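Geranyltranstransferase (Legionella pneumophila subsp. pneumophila, PDB 3LOM) transfers geranyl groups in isoprene biosynthesis, probably making farnesyl diphosphate, and belongs to the magnesium-dependent FPP/GGPP synthase family. Local coordinates at the interface of chains A and B. Residues are numbered along the deposited sequence; one frame, centred on the assembly and turned at random. Chains: chain A/B, Geranyltranstransferase.

Contact 1: the interface of chains A and B. Residues chain A 85, 124, 128, 152, 155-156, 161; chain B 121-122, 124-125, 128.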
loop_
_atom_site.group_PDB
_atom_site.type_symbol
_atom_site.label_atom_id
_atom_site.label_comp_id
_atom_site.label_asym_id
_atom_site.label_seq_id
_atom_site.Cartn_x
_atom_site.Cartn_y
_atom_site.Cartn_z
ATOM N N TYR A 85 -7.017 -4.511 5.401
ATOM C CA TYR A 85 -7.068 -3.159 4.817
ATOM C C TYR A 85 -8.203 -3.021 3.798
ATOM O O TYR A 85 -8.992 -2.071 3.865
ATOM C CB TYR A 85 -5.705 -2.735 4.224
ATOM C CG TYR A 85 -5.703 -2.365 2.740
ATOM C CD1 TYR A 85 -6.326 -1.203 2.266
ATOM C CD2 TYR A 85 -5.067 -3.187 1.813
ATOM C CE1 TYR A 85 -6.330 -0.894 0.910
ATOM C CE2 TYR A 85 -5.056 -2.883 0.465
ATOM C CZ TYR A 85 -5.683 -1.739 0.019
ATOM O OH TYR A 85 -5.666 -1.449 -1.325
ATOM N N GLN A 124 -1.845 -1.627 4.481
ATOM C CA GLN A 124 -1.296 -1.957 3.164
ATOM C C GLN A 124 0.218 -1.821 3.168
ATOM O O GLN A 124 0.921 -2.754 2.780
ATOM C CB GLN A 124 -1.918 -1.123 2.021
ATOM C CG GLN A 124 -1.128 -1.253 0.689
ATOM C CD GLN A 124 -1.917 -0.950 -0.581
ATOM O OE1 GLN A 124 -1.787 -1.675 -1.572
ATOM N NE2 GLN A 124 -2.717 0.125 -0.571
ATOM N N ILE A 128 3.739 -4.965 3.444
ATOM C CA ILE A 128 4.973 -4.883 2.665
ATOM C C ILE A 128 6.213 -4.708 3.557
ATOM O O ILE A 128 7.232 -5.357 3.308
ATOM C CB ILE A 128 4.859 -3.778 1.587
ATOM C CG1 ILE A 128 3.713 -4.119 0.632
ATOM C CG2 ILE A 128 6.157 -3.608 0.803
ATOM C CD1 ILE A 128 3.013 -2.906 0.068
ATOM N N VAL A 152 1.615 -7.646 -4.230
ATOM C CA VAL A 152 1.425 -6.320 -4.770
ATOM C C VAL A 152 0.803 -6.323 -6.200
ATOM O O VAL A 152 0.044 -5.410 -6.554
ATOM C CB VAL A 152 2.760 -5.540 -4.610
ATOM C CG1 VAL A 152 3.148 -4.799 -5.838
ATOM C CG2 VAL A 152 2.671 -4.601 -3.404
ATOM N N SER A 155 -2.936 -7.324 -5.421
ATOM C CA SER A 155 -3.669 -6.358 -4.598
ATOM C C SER A 155 -3.889 -5.031 -5.313
ATOM O O SER A 155 -4.773 -4.251 -4.946
ATOM C CB SER A 155 -2.923 -6.095 -3.286
ATOM O OG SER A 155 -1.755 -5.336 -3.540
ATOM N N GLY A 156 -3.078 -4.777 -6.332
ATOM C CA GLY A 156 -3.080 -3.483 -6.990
ATOM C C GLY A 156 -4.115 -3.305 -8.082
ATOM O O GLY A 156 -5.158 -3.971 -8.092
ATOM N N VAL A 161 -7.902 -3.894 -6.831
ATOM C CA VAL A 161 -8.424 -2.529 -6.937
ATOM C C VAL A 161 -9.377 -2.345 -8.137
ATOM O O VAL A 161 -10.434 -1.704 -8.001
ATOM C CB VAL A 161 -7.261 -1.490 -6.923
ATOM C CG1 VAL A 161 -7.687 -0.149 -7.504
ATOM C CG2 VAL A 161 -6.721 -1.326 -5.477
ATOM N N ASP B 121 -5.478 3.777 -3.087
ATOM C CA ASP B 121 -5.048 2.431 -2.708
ATOM C C ASP B 121 -4.152 1.788 -3.757
ATOM O O ASP B 121 -3.130 1.187 -3.425
ATOM C CB ASP B 121 -6.267 1.540 -2.460
ATOM C CG ASP B 121 -7.034 1.926 -1.218
ATOM O OD1 ASP B 121 -6.557 2.803 -0.470
ATOM O OD2 ASP B 121 -8.117 1.342 -0.993
ATOM N N GLY B 122 -4.548 1.928 -5.025
ATOM C CA GLY B 122 -3.826 1.341 -6.156
ATOM C C GLY B 122 -2.482 1.978 -6.450
ATOM O O GLY B 122 -1.534 1.270 -6.789
ATOM N N GLN B 124 -0.555 3.440 -4.231
ATOM C CA GLN B 124 0.357 3.030 -3.157
ATOM C C GLN B 124 0.983 1.674 -3.508
ATOM O O GLN B 124 2.201 1.519 -3.422
ATOM C CB GLN B 124 -0.297 3.012 -1.753
ATOM C CG GLN B 124 0.651 2.389 -0.724
ATOM C CD GLN B 124 0.250 2.483 0.744
ATOM O OE1 GLN B 124 1.125 2.607 1.594
ATOM N NE2 GLN B 124 -1.043 2.381 1.052
ATOM N N ALA B 125 0.144 0.718 -3.918
ATOM C CA ALA B 125 0.606 -0.588 -4.415
ATOM C C ALA B 125 1.469 -0.489 -5.669
ATOM O O ALA B 125 2.509 -1.148 -5.752
ATOM C CB ALA B 125 -0.571 -1.521 -4.671
ATOM N N ILE B 128 5.091 0.312 -5.218
ATOM C CA ILE B 128 5.866 -0.836 -4.758
ATOM C C ILE B 128 6.152 -1.757 -5.945
ATOM O O ILE B 128 7.286 -2.206 -6.119
ATOM C CB ILE B 128 5.142 -1.617 -3.614
ATOM C CG1 ILE B 128 4.699 -0.675 -2.477
ATOM C CG2 ILE B 128 5.988 -2.787 -3.104
ATOM C CD1 ILE B 128 5.787 0.214 -1.899
HETATM O O HOH W 1 -8.803 -1.202 -1.946
HETATM O O HOH W 2 -3.770 2.362 0.751
#

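Contact 2: the interface of chains A and B. Residues chain A 33, 35, 37-38, 118; chain B 157, 161-162, 165-166.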
loop_
_atom_site.group_PDB
_atom_site.type_symbol
_atom_site.label_atom_id
_atom_site.label_comp_id
_atom_site.label_asym_id
_atom_site.label_seq_id
_atom_site.Cartn_x
_atom_site.Cartn_y
_atom_site.Cartn_z
ATOM N N ILE A 33 4.471 3.205 16.510
ATOM C CA ILE A 33 3.224 3.778 16.019
ATOM C C ILE A 33 2.949 5.056 16.812
ATOM O O ILE A 33 2.330 4.997 17.868
ATOM C CB ILE A 33 2.045 2.770 16.144
ATOM C CG1 ILE A 33 2.453 1.395 15.591
ATOM C CG2 ILE A 33 0.800 3.299 15.419
ATOM C CD1 ILE A 33 1.464 0.274 15.833
ATOM N N ALA A 35 0.926 7.548 16.570
ATOM C CA ALA A 35 -0.459 7.970 16.801
ATOM C C ALA A 35 -1.267 6.921 17.563
ATOM O O ALA A 35 -1.457 5.815 17.056
ATOM C CB ALA A 35 -1.146 8.314 15.488
ATOM N N GLN A 37 -4.521 6.810 18.132
ATOM C CA GLN A 37 -5.683 6.447 17.303
ATOM C C GLN A 37 -5.352 5.327 16.331
ATOM O O GLN A 37 -6.160 4.423 16.122
ATOM C CB GLN A 37 -6.194 7.637 16.486
ATOM C CG GLN A 37 -7.263 8.466 17.140
ATOM C CD GLN A 37 -8.628 7.819 17.109
ATOM O OE1 GLN A 37 -9.270 7.723 16.063
ATOM N NE2 GLN A 37 -9.093 7.391 18.271
ATOM N N ILE A 38 -4.168 5.396 15.729
ATOM C CA ILE A 38 -3.765 4.380 14.760
ATOM C C ILE A 38 -3.572 3.020 15.431
ATOM O O ILE A 38 -4.227 2.059 15.025
ATOM C CB ILE A 38 -2.556 4.826 13.895
ATOM C CG1 ILE A 38 -2.915 6.079 13.082
ATOM C CG2 ILE A 38 -2.074 3.700 12.972
ATOM C CD1 ILE A 38 -4.135 5.949 12.161
ATOM N N LEU A 118 -7.147 5.839 6.988
ATOM C CA LEU A 118 -5.732 5.880 7.336
ATOM C C LEU A 118 -5.170 4.545 7.819
ATOM O O LEU A 118 -4.055 4.175 7.460
ATOM C CB LEU A 118 -5.463 6.964 8.381
ATOM C CG LEU A 118 -5.512 8.415 7.894
ATOM C CD1 LEU A 118 -5.574 9.342 9.082
ATOM C CD2 LEU A 118 -4.344 8.776 6.977
ATOM N N ILE B 157 2.570 3.453 9.036
ATOM C CA ILE B 157 2.154 3.781 10.406
ATOM C C ILE B 157 3.242 4.390 11.297
ATOM O O ILE B 157 2.929 5.024 12.296
ATOM C CB ILE B 157 1.501 2.577 11.135
ATOM C CG1 ILE B 157 2.513 1.444 11.355
ATOM C CG2 ILE B 157 0.273 2.109 10.367
ATOM C CD1 ILE B 157 1.918 0.161 11.973
ATOM N N VAL B 161 1.282 7.896 7.789
ATOM C CA VAL B 161 -0.056 7.544 8.272
ATOM C C VAL B 161 -0.337 8.081 9.696
ATOM O O VAL B 161 -1.354 8.746 9.911
ATOM C CB VAL B 161 -0.375 6.053 8.073
ATOM C CG1 VAL B 161 -1.540 5.611 8.928
ATOM C CG2 VAL B 161 -0.686 5.793 6.594
ATOM N N SER B 162 0.584 7.849 10.632
ATOM C CA SER B 162 0.474 8.429 11.978
ATOM C C SER B 162 0.491 9.947 11.960
ATOM O O SER B 162 -0.318 10.567 12.637
ATOM C CB SER B 162 1.565 7.904 12.910
ATOM O OG SER B 162 1.218 6.595 13.354
ATOM N N SER B 165 -2.863 11.332 10.773
ATOM C CA SER B 165 -3.848 11.083 11.825
ATOM C C SER B 165 -3.754 12.144 12.907
ATOM O O SER B 165 -4.763 12.733 13.299
ATOM C CB SER B 165 -3.639 9.709 12.447
ATOM O OG SER B 165 -4.620 9.447 13.437
ATOM N N LEU B 166 -2.526 12.390 13.356
ATOM C CA LEU B 166 -2.238 13.409 14.353
ATOM C C LEU B 166 -2.485 14.835 13.844
ATOM O O LEU B 166 -2.933 15.683 14.610
ATOM C CB LEU B 166 -0.814 13.241 14.897
ATOM C CG LEU B 166 -0.547 11.983 15.744
ATOM C CD1 LEU B 166 0.943 11.721 15.879
ATOM C CD2 LEU B 166 -1.219 12.043 17.129
#

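Contact 3: the interface of chains A and B. Residues chain A 92, 113-114, 117-118; chain B 92, 94-95, 117, 168.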
loop_
_atom_site.group_PDB
_atom_site.type_symbol
_atom_site.label_atom_id
_atom_site.label_comp_id
_atom_site.label_asym_id
_atom_site.label_seq_id
_atom_site.Cartn_x
_atom_site.Cartn_y
_atom_site.Cartn_z
ATOM N N LEU A 92 -16.553 1.249 4.111
ATOM C CA LEU A 92 -16.847 2.694 4.093
ATOM C C LEU A 92 -18.116 3.071 3.315
ATOM O O LEU A 92 -18.471 2.371 2.362
ATOM C CB LEU A 92 -15.647 3.464 3.508
ATOM C CG LEU A 92 -14.329 3.559 4.279
ATOM C CD1 LEU A 92 -13.236 4.125 3.368
ATOM C CD2 LEU A 92 -14.473 4.409 5.567
ATOM N N GLU A 113 -14.441 7.846 9.922
ATOM C CA GLU A 113 -14.060 7.488 8.558
ATOM C C GLU A 113 -12.598 7.789 8.248
ATOM O O GLU A 113 -11.928 6.950 7.638
ATOM C CB GLU A 113 -14.967 8.168 7.549
ATOM C CG GLU A 113 -16.363 7.590 7.469
ATOM C CD GLU A 113 -17.221 8.328 6.459
ATOM O OE1 GLU A 113 -16.694 8.696 5.381
ATOM O OE2 GLU A 113 -18.416 8.541 6.749
ATOM N N ALA A 114 -12.093 8.943 8.699
ATOM C CA ALA A 114 -10.666 9.279 8.525
ATOM C C ALA A 114 -9.717 8.219 9.114
ATOM O O ALA A 114 -8.705 7.880 8.501
ATOM C CB ALA A 114 -10.354 10.637 9.111
ATOM N N ILE A 117 -9.864 5.074 6.908
ATOM C CA ILE A 117 -9.101 5.270 5.670
ATOM C C ILE A 117 -7.617 5.114 5.972
ATOM O O ILE A 117 -6.928 4.334 5.311
ATOM C CB ILE A 117 -9.362 6.650 5.003
ATOM C CG1 ILE A 117 -10.835 6.836 4.655
ATOM C CG2 ILE A 117 -8.518 6.824 3.729
ATOM C CD1 ILE A 117 -11.265 8.314 4.578
ATOM N N LEU A 118 -7.147 5.839 6.988
ATOM C CA LEU A 118 -5.732 5.880 7.336
ATOM C C LEU A 118 -5.170 4.545 7.819
ATOM O O LEU A 118 -4.055 4.175 7.460
ATOM C CB LEU A 118 -5.463 6.964 8.381
ATOM C CG LEU A 118 -5.512 8.415 7.894
ATOM C CD1 LEU A 118 -5.574 9.342 9.082
ATOM C CD2 LEU A 118 -4.344 8.776 6.977
ATOM N N LEU B 92 -10.241 13.798 0.591
ATOM C CA LEU B 92 -11.561 13.223 0.907
ATOM C C LEU B 92 -12.373 14.004 1.956
ATOM O O LEU B 92 -11.777 14.629 2.835
ATOM C CB LEU B 92 -11.417 11.759 1.330
ATOM C CG LEU B 92 -11.030 10.795 0.212
ATOM C CD1 LEU B 92 -10.666 9.446 0.806
ATOM C CD2 LEU B 92 -12.156 10.669 -0.830
ATOM N N ALA B 94 -14.003 13.080 4.585
ATOM C CA ALA B 94 -13.684 12.638 5.945
ATOM C C ALA B 94 -12.387 13.227 6.509
ATOM O O ALA B 94 -12.156 13.162 7.719
ATOM C CB ALA B 94 -13.640 11.126 6.005
ATOM N N MET B 95 -11.548 13.792 5.639
ATOM C CA MET B 95 -10.304 14.426 6.071
ATOM C C MET B 95 -10.284 15.928 5.789
ATOM O O MET B 95 -11.030 16.667 6.429
ATOM C CB MET B 95 -9.076 13.702 5.506
ATOM C CG MET B 95 -8.991 12.256 5.956
ATOM S SD MET B 95 -7.342 11.527 6.004
ATOM C CE MET B 95 -7.919 9.910 5.730
ATOM N N ILE B 117 -10.857 6.659 -3.433
ATOM C CA ILE B 117 -10.283 5.780 -2.412
ATOM C C ILE B 117 -9.472 4.670 -3.079
ATOM O O ILE B 117 -8.286 4.499 -2.776
ATOM C CB ILE B 117 -11.350 5.196 -1.436
ATOM C CG1 ILE B 117 -12.058 6.315 -0.672
ATOM C CG2 ILE B 117 -10.696 4.227 -0.455
ATOM C CD1 ILE B 117 -13.389 5.931 -0.059
ATOM N N LEU B 168 -4.866 15.724 11.822
ATOM C CA LEU B 168 -6.314 15.923 11.837
ATOM C C LEU B 168 -6.890 16.053 13.243
ATOM O O LEU B 168 -7.838 16.805 13.450
ATOM C CB LEU B 168 -7.032 14.799 11.073
ATOM C CG LEU B 168 -6.755 14.735 9.561
ATOM C CD1 LEU B 168 -7.284 13.442 9.013
ATOM C CD2 LEU B 168 -7.332 15.930 8.782
HETATM O O HOH W 3 -13.562 11.348 9.659
#

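Contact 1: the interface of chains A and B
In A:Gln124 and B:Gln124 alike, CG stands anti to the backbone N (chi1 168° in A:Gln124) and the chain runs out extended, which carries each terminal amide across the seam between the paired helices 113-135 of chain A and 113-134 of chain B. The two glutamines of this mainly helical polyprenyl synthase slide past each other in opposite directions, their amide planes 58° apart. The A:Gln124 amide nitrogen NE2 donates to the backbone carbonyl O of B:Asp121 at 3.1 Å, a bent bond with 145° at the hydrogen. The same NE2 also meets a water, 2.8 Å from the water O, that B:Gln124 NE2 and the B:Asp121 carboxylate oxygen OD1 share. The A:Gln124 amide oxygen OE1 rests against B:Ala125 CB. B:Asp121 lays its carboxylate carbon CG at the edge of the A:Tyr85 ring, in the ring plane, 3.6 Å from CE1, while A:Gln124 CB sits over one ring face, toward its rim. A second water joins the phenol OH of A:Tyr85 to B:Asp121 OD2. Farther along, A:Val152 CG2 meets B:Ile128 CG2 at 3.8 Å, the side chains crossing at about a right angle, and A:Ile128 CD1 reaches B:Ile128 CG1.

Contact 2: the interface of chains A and B
The extended backbone of A:Ala35 (phi/psi -99°/117°), just ahead of helix 36-46, runs past helix 160-170 of chain B, so that its amide N faces the hydroxyl of B:Ser162. In this polyprenyl synthase dimer contact the link from A:Ala35 N to B:Ser162 OG is a weak hydrogen bond, 3.4 Å long. The hydroxyl is held more firmly from its own chain: B:Ser162 OG donates to the carbonyl O of B:Ile157 at 2.6 Å, approaching 18° out of the carbonyl plane. That bond fixes the rotation of the serine and points its oxygen back toward the loop before the helix. The A:Ala35 methyl CB, meanwhile, sits against B:Ser162 CB and the branch point CG of B:Leu166, 3.7 Å from the latter. One turn along, B:Ser165 lays CB against A:Ile38, whose CG1 lies 3.8 Å from it, and OG, anti to the backbone N, lies alongside the same side chain. The other branch of A:Ile38, CG2, touches B:Ile157 CG2 at 3.9 Å as the two side chains cross obliquely. B:Ile157 reaches A:Ile33 with its far methyl CD1, which meets both CG1 and CD1 there. From helix 113-135, A:Leu118 sets methyl CD1 over the backbone of B:Ser165, 3.7 Å from CA, and B:Val161 turns CG1 toward the A:Leu118 carbonyl oxygen.

Contact 3: the interface of chains A and B
A:Ile117 and B:Met95 reach toward each other tip to tip, the thioether methyl CE of the methionine ending 3.6 Å from A:Ile117 CB. B:Met95 has CG anti to its carbonyl carbon (chi1 -61°) and an extended chain beyond, which carries CE to the surface of helix 113-135 of chain A. There the methyl also packs against the branch point CG of A:Leu118, 3.6 Å away, with that leucine lying at a slant to the thioether, and comes near the backbone O of A:Ala114. Nearer its root, B:Met95 CG lies 3.8 Å from the methyl CB of A:Ala114. B:Ala94 sets its own CB against A:Glu113 CB at 3.6 Å, touching the aliphatic root of the acid. The carbonyl O of B:Ala94 is bridged to the backbone N of A:Ala114 by a water lying 3.0 Å from both. To one flank, A:Leu92 CD1 and B:Ile117 CD1 meet methyl to methyl at 3.9 Å, and A:Ile117 CD1 touches B:Leu92 CD1 in the exchanged sense. The site lies toward one end of the dimer seam, where the loop carrying B:Leu92, B:Ala94 and B:Met95, which follows the helix matching 69-91 of chain A, packs against the start of helix 113-135 of the partner.

All three contacts belong to a two-fold interface, so each recurs with the chains exchanged. The C-alpha centre of contact 1 lies about 18 Å from that of contact 2 and about 17 Å from that of contact 3, whereas contacts 2 and 3 are about 12 Å apart and share A:Leu118. Helix 113-135 of chain A runs through them all, with its early residues in contact 3 and its later ones in contact 1, and helix 160-170 of chain B joins contacts 2 and 3. The polar, watered centre of contact 1 gives way to mainly apolar packing in contacts 2 and 3, with a water bridge in contact 3, as suits the homodimer typical of this family.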